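Local coordinates for protein rifamycin polyketide synthase (Amycolatopsis mediterranei, PDB 4LN9) that probably dehydrates the beta-hydroxyacyl chain of the rifamycin polyketide intermediate as the dehydratase domain of the terminal module of the synthase, at residues V178-A183 with R199-V204; D185-V190 with T246-A251. One frame throughout, in Å; residues are numbered along the deposited sequence.

Contact 1: V178-A183 with R199-V204; sequences VDLTGA and RAVRAV
At the edge of the second hotdog sheet, where strand 176-178 runs antiparallel to strand 201-207 and then leaves it, V178 and V204 hold the departing chain. The amide N of V178 donates to the carbonyl O of V204 at 2.8 Å, with the hydrogen nearly in line (167°) and the donor tilted about 30° from the carbonyl plane. A water accepts from V204 N at 2.9 Å; its link to V178 O is doubtful, being too short for an ordinary hydrogen bond. The two valine side chains lie alongside each other and point the same way, V178 CG2 resting 3.8 Å from V204 CG1. In the double hotdog fold such sheets wrap a long helix, here helix 236-251, and L180 packs between strand 201-207 and V248 of the helix. With CG of L180 turned anti to its carbonyl carbon (chi1 -69°), CD1 reaches V201 and the backbone at R202 and A203. This methyl meets V201 CG1 at 3.9 Å, the two side chains crossing at about a right angle. The other branch, CD2, lies against V204 CB at 4.2 Å. R202 and A203 both face E218 on the neighbouring strand 214-220, forming a classic beta bulge at the point where L180 packs. Beyond L180 the chain turns away through a type II turn, L180 to A183, with G182 at the N-cap of helix 183-190. An Asx turn accompanies this departure: T181 N donates to D179 OD1 at 3.2 Å, approaching from above the carboxylate plane.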
ATOM      1  N   VAL A 178     -30.359  33.870  14.959  1.00 32.57           N
ATOM      2  CA  VAL A 178     -31.371  32.821  14.932  1.00 38.81           C
ATOM      3  C   VAL A 178     -31.371  32.077  16.264  1.00 39.31           C
ATOM      4  O   VAL A 178     -30.308  31.778  16.809  1.00 44.27           O
ATOM      5  CB  VAL A 178     -31.094  31.818  13.796  1.00 41.21           C
ATOM      6  CG1 VAL A 178     -32.158  30.732  13.771  1.00 42.56           C
ATOM      7  CG2 VAL A 178     -31.022  32.538  12.458  1.00 39.76           C
ATOM      8  N   ASP A 179     -32.550  31.927  16.865  1.00 44.30           N
ATOM      9  CA  ASP A 179     -32.677  31.144  18.093  1.00 43.13           C
ATOM     10  C   ASP A 179     -32.512  29.659  17.785  1.00 40.38           C
ATOM     11  O   ASP A 179     -33.237  29.114  16.955  1.00 46.73           O
ATOM     12  CB  ASP A 179     -34.045  31.392  18.739  1.00 48.80           C
ATOM     13  CG  ASP A 179     -34.100  30.937  20.187  1.00 55.25           C
ATOM     14  OD1 ASP A 179     -33.249  30.117  20.590  1.00 53.76           O
ATOM     15  OD2 ASP A 179     -35.004  31.394  20.919  1.00 64.25           O
ATOM     16  N   LEU A 180     -31.518  29.035  18.375  1.00 42.84           N
ATOM     17  CA  LEU A 180     -31.163  27.681  18.003  1.00 42.91           C
ATOM     18  C   LEU A 180     -31.914  26.620  18.777  1.00 46.21           C
ATOM     19  O   LEU A 180     -31.950  25.478  18.392  1.00 45.07           O
ATOM     20  CB  LEU A 180     -29.673  27.482  18.163  1.00 40.66           C
ATOM     21  CG  LEU A 180     -28.882  28.276  17.146  1.00 43.17           C
ATOM     22  CD1 LEU A 180     -27.448  27.850  17.066  1.00 37.16           C
ATOM     23  CD2 LEU A 180     -29.547  28.213  15.797  1.00 41.85           C
ATOM     24  N   THR A 181     -32.518  27.078  19.871  1.00 48.84           N
ATOM     25  CA  THR A 181     -33.320  26.259  20.761  1.00 47.92           C
ATOM     26  C   THR A 181     -34.180  25.280  19.989  1.00 42.30           C
ATOM     27  O   THR A 181     -35.044  25.663  19.201  1.00 45.53           O
ATOM     28  CB  THR A 181     -34.226  27.124  21.658  1.00 44.53           C
ATOM     29  OG1 THR A 181     -33.494  27.545  22.816  1.00 50.68           O
ATOM     30  CG2 THR A 181     -35.449  26.334  22.096  1.00 50.79           C
ATOM     31  N   GLY A 182     -33.925  24.005  20.237  1.00 45.62           N
ATOM     32  CA  GLY A 182     -34.654  22.927  19.620  1.00 48.15           C
ATOM     33  C   GLY A 182     -34.207  22.453  18.253  1.00 57.55           C
ATOM     34  O   GLY A 182     -34.623  21.413  17.795  1.00 52.35           O
ATOM     35  N   ALA A 183     -33.335  23.204  17.611  1.00 51.10           N
ATOM     36  CA  ALA A 183     -32.997  22.974  16.204  1.00 50.18           C
ATOM     37  C   ALA A 183     -32.383  21.596  15.937  1.00 43.62           C
ATOM     38  O   ALA A 183     -32.740  20.934  14.962  1.00 47.01           O
ATOM     39  CB  ALA A 183     -32.088  24.082  15.683  1.00 51.97           C
ATOM     40  N   ARG A 199     -22.505  18.367  17.143  1.00 35.65           N
ATOM     41  CA  ARG A 199     -23.347  19.485  17.542  1.00 33.97           C
ATOM     42  C   ARG A 199     -22.506  20.702  17.916  1.00 39.51           C
ATOM     43  O   ARG A 199     -22.328  21.009  19.095  1.00 35.92           O
ATOM     44  CB  ARG A 199     -24.303  19.080  18.668  1.00 36.94           C
ATOM     45  CG  ARG A 199     -25.402  18.132  18.203  1.00 42.23           C
ATOM     46  CD  ARG A 199     -26.520  17.997  19.225  1.00 41.39           C
ATOM     47  NE  ARG A 199     -26.020  17.535  20.516  1.00 44.91           N
ATOM     48  CZ  ARG A 199     -26.096  16.278  20.945  1.00 54.78           C
ATOM     49  NH1 ARG A 199     -26.680  15.349  20.198  1.00 47.47           N
ATOM     50  NH2 ARG A 199     -25.570  15.946  22.117  1.00 56.26           N
ATOM     51  N   ALA A 200     -21.880  21.308  16.910  1.00 29.40           N
ATOM     52  CA  ALA A 200     -20.838  22.299  17.146  1.00 31.59           C
ATOM     53  C   ALA A 200     -21.276  23.707  16.751  1.00 25.58           C
ATOM     54  O   ALA A 200     -20.506  24.658  16.879  1.00 31.08           O
ATOM     55  CB  ALA A 200     -19.559  21.913  16.418  1.00 27.13           C
ATOM     56  N   VAL A 201     -22.485  23.833  16.218  1.00 28.32           N
ATOM     57  CA  VAL A 201     -23.003  25.145  15.855  1.00 27.94           C
ATOM     58  C   VAL A 201     -23.417  25.918  17.105  1.00 32.62           C
ATOM     59  O   VAL A 201     -24.291  25.478  17.851  1.00 30.41           O
ATOM     60  CB  VAL A 201     -24.200  25.039  14.893  1.00 31.09           C
ATOM     61  CG1 VAL A 201     -24.750  26.422  14.583  1.00 30.65           C
ATOM     62  CG2 VAL A 201     -23.786  24.329  13.613  1.00 29.93           C
ATOM     63  N   ARG A 202     -22.724  27.021  17.375  1.00 28.90           N
ATOM     64  CA  ARG A 202     -22.908  27.765  18.624  1.00 26.87           C
ATOM     65  C   ARG A 202     -23.858  28.952  18.476  1.00 30.79           C
ATOM     66  O   ARG A 202     -24.525  29.349  19.431  1.00 32.77           O
ATOM     67  CB  ARG A 202     -21.560  28.238  19.168  1.00 28.15           C
ATOM     68  CG  ARG A 202     -20.603  27.104  19.492  1.00 31.52           C
ATOM     69  CD  ARG A 202     -20.862  26.562  20.889  1.00 37.71           C
ATOM     70  NE  ARG A 202     -20.651  27.594  21.899  1.00 43.18           N
ATOM     71  CZ  ARG A 202     -21.164  27.562  23.125  1.00 51.46           C
ATOM     72  NH1 ARG A 202     -21.877  26.517  23.525  1.00 41.59           N
ATOM     73  NH2 ARG A 202     -20.929  28.561  23.966  1.00 44.80           N
ATOM     74  N   ALA A 203     -23.851  29.564  17.297  1.00 27.35           N
ATOM     75  CA  ALA A 203     -24.727  30.689  17.005  1.00 33.02           C
ATOM     76  C   ALA A 203     -24.886  30.777  15.497  1.00 29.94           C
ATOM     77  O   ALA A 203     -23.988  30.391  14.750  1.00 31.39           O
ATOM     78  CB  ALA A 203     -24.128  31.980  17.547  1.00 31.82           C
ATOM     79  N   VAL A 204     -26.032  31.279  15.054  1.00 28.50           N
ATOM     80  CA  VAL A 204     -26.266  31.507  13.637  1.00 31.82           C
ATOM     81  C   VAL A 204     -26.907  32.875  13.436  1.00 32.85           C
ATOM     82  O   VAL A 204     -27.712  33.310  14.258  1.00 34.05           O
ATOM     83  CB  VAL A 204     -27.196  30.429  13.054  1.00 32.08           C
ATOM     84  CG1 VAL A 204     -27.691  30.840  11.676  1.00 31.60           C
ATOM     85  CG2 VAL A 204     -26.478  29.089  12.998  1.00 29.33           C
TER
HETATM   86  O   HOH W   1     -27.920  32.005  17.181  1.00 34.83           O

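Contact 2: D185-V190 with T246-A251; sequences DVLADV and TMVSAA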
ATOM      1  N   ASP A 185     -32.779  18.981  17.542  1.00 60.18           N
ATOM      2  CA  ASP A 185     -33.827  17.978  17.736  1.00 51.58           C
ATOM      3  C   ASP A 185     -34.712  17.862  16.499  1.00 51.05           C
ATOM      4  O   ASP A 185     -35.104  16.765  16.102  1.00 53.88           O
ATOM      5  CB  ASP A 185     -34.686  18.321  18.956  1.00 55.94           C
ATOM      6  CG  ASP A 185     -34.001  17.987  20.267  1.00 62.92           C
ATOM      7  OD1 ASP A 185     -33.019  17.215  20.250  1.00 62.62           O
ATOM      8  OD2 ASP A 185     -34.451  18.490  21.319  1.00 71.48           O
ATOM      9  N   VAL A 186     -35.041  19.006  15.909  1.00 51.63           N
ATOM     10  CA  VAL A 186     -35.880  19.040  14.719  1.00 56.66           C
ATOM     11  C   VAL A 186     -35.167  18.399  13.528  1.00 63.30           C
ATOM     12  O   VAL A 186     -35.798  17.754  12.689  1.00 56.93           O
ATOM     13  CB  VAL A 186     -36.290  20.484  14.369  1.00 52.79           C
ATOM     14  CG1 VAL A 186     -37.169  20.500  13.128  1.00 55.23           C
ATOM     15  CG2 VAL A 186     -37.005  21.130  15.546  1.00 58.13           C
ATOM     16  N   LEU A 187     -33.839  18.482  13.531  1.00 55.80           N
ATOM     17  CA  LEU A 187     -33.014  17.814  12.526  1.00 61.40           C
ATOM     18  C   LEU A 187     -32.981  16.299  12.724  1.00 49.24           C
ATOM     19  O   LEU A 187     -33.060  15.539  11.758  1.00 57.02           O
ATOM     20  CB  LEU A 187     -31.591  18.382  12.532  1.00 51.43           C
ATOM     21  CG  LEU A 187     -31.406  19.784  11.947  1.00 49.26           C
ATOM     22  CD1 LEU A 187     -29.933  20.164  11.901  1.00 46.23           C
ATOM     23  CD2 LEU A 187     -32.029  19.875  10.562  1.00 50.77           C
ATOM     24  N   ALA A 188     -32.842  15.865  13.973  1.00 50.75           N
ATOM     25  CA  ALA A 188     -32.876  14.442  14.296  1.00 57.48           C
ATOM     26  C   ALA A 188     -34.180  13.803  13.828  1.00 61.20           C
ATOM     27  O   ALA A 188     -34.175  12.733  13.217  1.00 56.26           O
ATOM     28  CB  ALA A 188     -32.688  14.233  15.791  1.00 56.91           C
ATOM     29  N   ASP A 189     -35.284  14.517  14.027  1.00 61.27           N
ATOM     30  CA  ASP A 189     -36.593  14.045  13.587  1.00 73.93           C
ATOM     31  C   ASP A 189     -36.641  13.815  12.078  1.00 67.62           C
ATOM     32  O   ASP A 189     -37.069  12.756  11.619  1.00 76.99           O
ATOM     33  CB  ASP A 189     -37.689  15.022  14.014  1.00 65.60           C
ATOM     34  CG  ASP A 189     -38.047  14.891  15.482  1.00 75.90           C
ATOM     35  OD1 ASP A 189     -37.206  14.387  16.258  1.00 80.19           O
ATOM     36  OD2 ASP A 189     -39.166  15.295  15.863  1.00 80.77           O
ATOM     37  N   VAL A 190     -36.158  14.788  11.312  1.00 64.80           N
ATOM     38  CA  VAL A 190     -36.129  14.666   9.856  1.00 59.95           C
ATOM     39  C   VAL A 190     -35.242  13.508   9.396  1.00 63.07           C
ATOM     40  O   VAL A 190     -35.469  12.925   8.336  1.00 66.99           O
ATOM     41  CB  VAL A 190     -35.667  15.974   9.183  1.00 64.89           C
ATOM     42  CG1 VAL A 190     -35.721  15.840   7.668  1.00 67.36           C
ATOM     43  CG2 VAL A 190     -36.521  17.143   9.651  1.00 64.34           C
ATOM     44  N   THR A 246     -26.434  25.859   7.995  1.00 32.78           N
ATOM     45  CA  THR A 246     -27.520  26.254   7.098  1.00 37.31           C
ATOM     46  C   THR A 246     -28.804  25.484   7.393  1.00 39.27           C
ATOM     47  O   THR A 246     -29.907  26.011   7.236  1.00 40.99           O
ATOM     48  CB  THR A 246     -27.142  26.057   5.615  1.00 38.44           C
ATOM     49  OG1 THR A 246     -26.715  24.705   5.399  1.00 38.87           O
ATOM     50  CG2 THR A 246     -26.026  27.011   5.216  1.00 33.07           C
ATOM     51  N   MET A 247     -28.652  24.221   7.780  1.00 33.94           N
ATOM     52  CA  MET A 247     -29.789  23.372   8.117  1.00 39.70           C
ATOM     53  C   MET A 247     -30.307  23.712   9.508  1.00 45.71           C
ATOM     54  O   MET A 247     -31.511  23.862   9.714  1.00 43.74           O
ATOM     55  CB  MET A 247     -29.386  21.897   8.071  1.00 47.88           C
ATOM     56  CG  MET A 247     -29.291  21.318   6.671  1.00 54.84           C
ATOM     57  SD  MET A 247     -28.254  19.844   6.620  1.00 76.93           S
ATOM     58  CE  MET A 247     -28.865  18.950   8.047  1.00 56.91           C
ATOM     59  N   VAL A 248     -29.389  23.795  10.466  1.00 42.92           N
ATOM     60  CA  VAL A 248     -29.714  24.295  11.795  1.00 45.46           C
ATOM     61  C   VAL A 248     -30.475  25.614  11.709  1.00 46.09           C
ATOM     62  O   VAL A 248     -31.499  25.794  12.368  1.00 51.63           O
ATOM     63  CB  VAL A 248     -28.449  24.489  12.652  1.00 43.17           C
ATOM     64  CG1 VAL A 248     -28.772  25.300  13.898  1.00 47.66           C
ATOM     65  CG2 VAL A 248     -27.852  23.141  13.026  1.00 43.97           C
ATOM     66  N   SER A 249     -30.015  26.500  10.831  1.00 43.87           N
ATOM     67  CA  SER A 249     -30.722  27.745  10.559  1.00 48.76           C
ATOM     68  C   SER A 249     -32.165  27.488  10.128  1.00 48.55           C
ATOM     69  O   SER A 249     -33.097  28.074  10.677  1.00 56.84           O
ATOM     70  CB  SER A 249     -29.990  28.558   9.489  1.00 44.23           C
ATOM     71  OG  SER A 249     -30.575  29.840   9.333  1.00 44.79           O
ATOM     72  N   ALA A 250     -32.344  26.587   9.167  1.00 51.16           N
ATOM     73  CA  ALA A 250     -33.671  26.299   8.630  1.00 54.42           C
ATOM     74  C   ALA A 250     -34.560  25.588   9.651  1.00 53.36           C
ATOM     75  O   ALA A 250     -35.745  25.896   9.771  1.00 60.81           O
ATOM     76  CB  ALA A 250     -33.563  25.480   7.352  1.00 50.16           C
ATOM     77  N   ALA A 251     -33.969  24.676  10.419  1.00 56.96           N
ATOM     78  CA  ALA A 251     -34.723  23.891  11.394  1.00 57.12           C
ATOM     79  C   ALA A 251     -35.385  24.756  12.468  1.00 62.21           C
ATOM     80  O   ALA A 251     -36.311  24.313  13.146  1.00 61.13           O
ATOM     81  CB  ALA A 251     -33.832  22.836  12.032  1.00 43.94           C
TER
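L187 projects from helix 183-190 onto helix 236-251, and its two methyls divide the work. CD1 meets V248 CG2 at 3.8 Å, the side chains crossing at about a right angle, while CD2 lies 3.8 Å from A251 CB. The methyl of A251 also sits close to L187 CG, and the CG-CD2 arm of the leucine thus lies along the alanine methyl. This is the short helix of the second hotdog packed over residues 246-251 of that hotdog's long helix in the double hotdog fold; the two segments pass nearly at right angles (99°), their axes approaching to 9.5 Å. The crossing is entirely apolar between side chains. M247 closes a third flank of the leucine: its chain bends at chi3 (46°), and this turn brings the terminal CE back to within 4.1 Å of L187 CD2. V186, one residue earlier, carries the contact on to A251, its CB lying 4.1 Å from A251 CB, and the carbonyl O of A251 lies over the face of the fork formed by CB, CG1 and CG2 of V186. Both V186 and L187 therefore meet A251 through its CB. Farther out, Y194 of strand 192-194 touches both L187 and M247, and Y192 also packs on M247, so these two tyrosines of the short strand add to the apolar cluster. V248 also touches A183 and Y184 in the first turn of the short helix. Within the long helix, A251 is anchored by its own amide, A251 N donating to M247 O at 2.7 Å.

From the N terminus, the chain leaves strand 176-178, turns through the loop of contact 1 and enters helix 183-190, the first partner of contact 2. It then passes through strand 192-194 and returns as strand 201-207, closing the short loop of contact 1 across 15 residues. Contact 2 closes a longer loop of 55 residues, when helix 236-251 arrives; the segments alternate, so the two loops cross. Their centres lie 9 Å apart and they touch directly: L180 CD2 packs on V248 CG1 at 3.6 Å, and A183 CB on V248 O. Helix 236-251 thereby ties the sheet edge to the short helix.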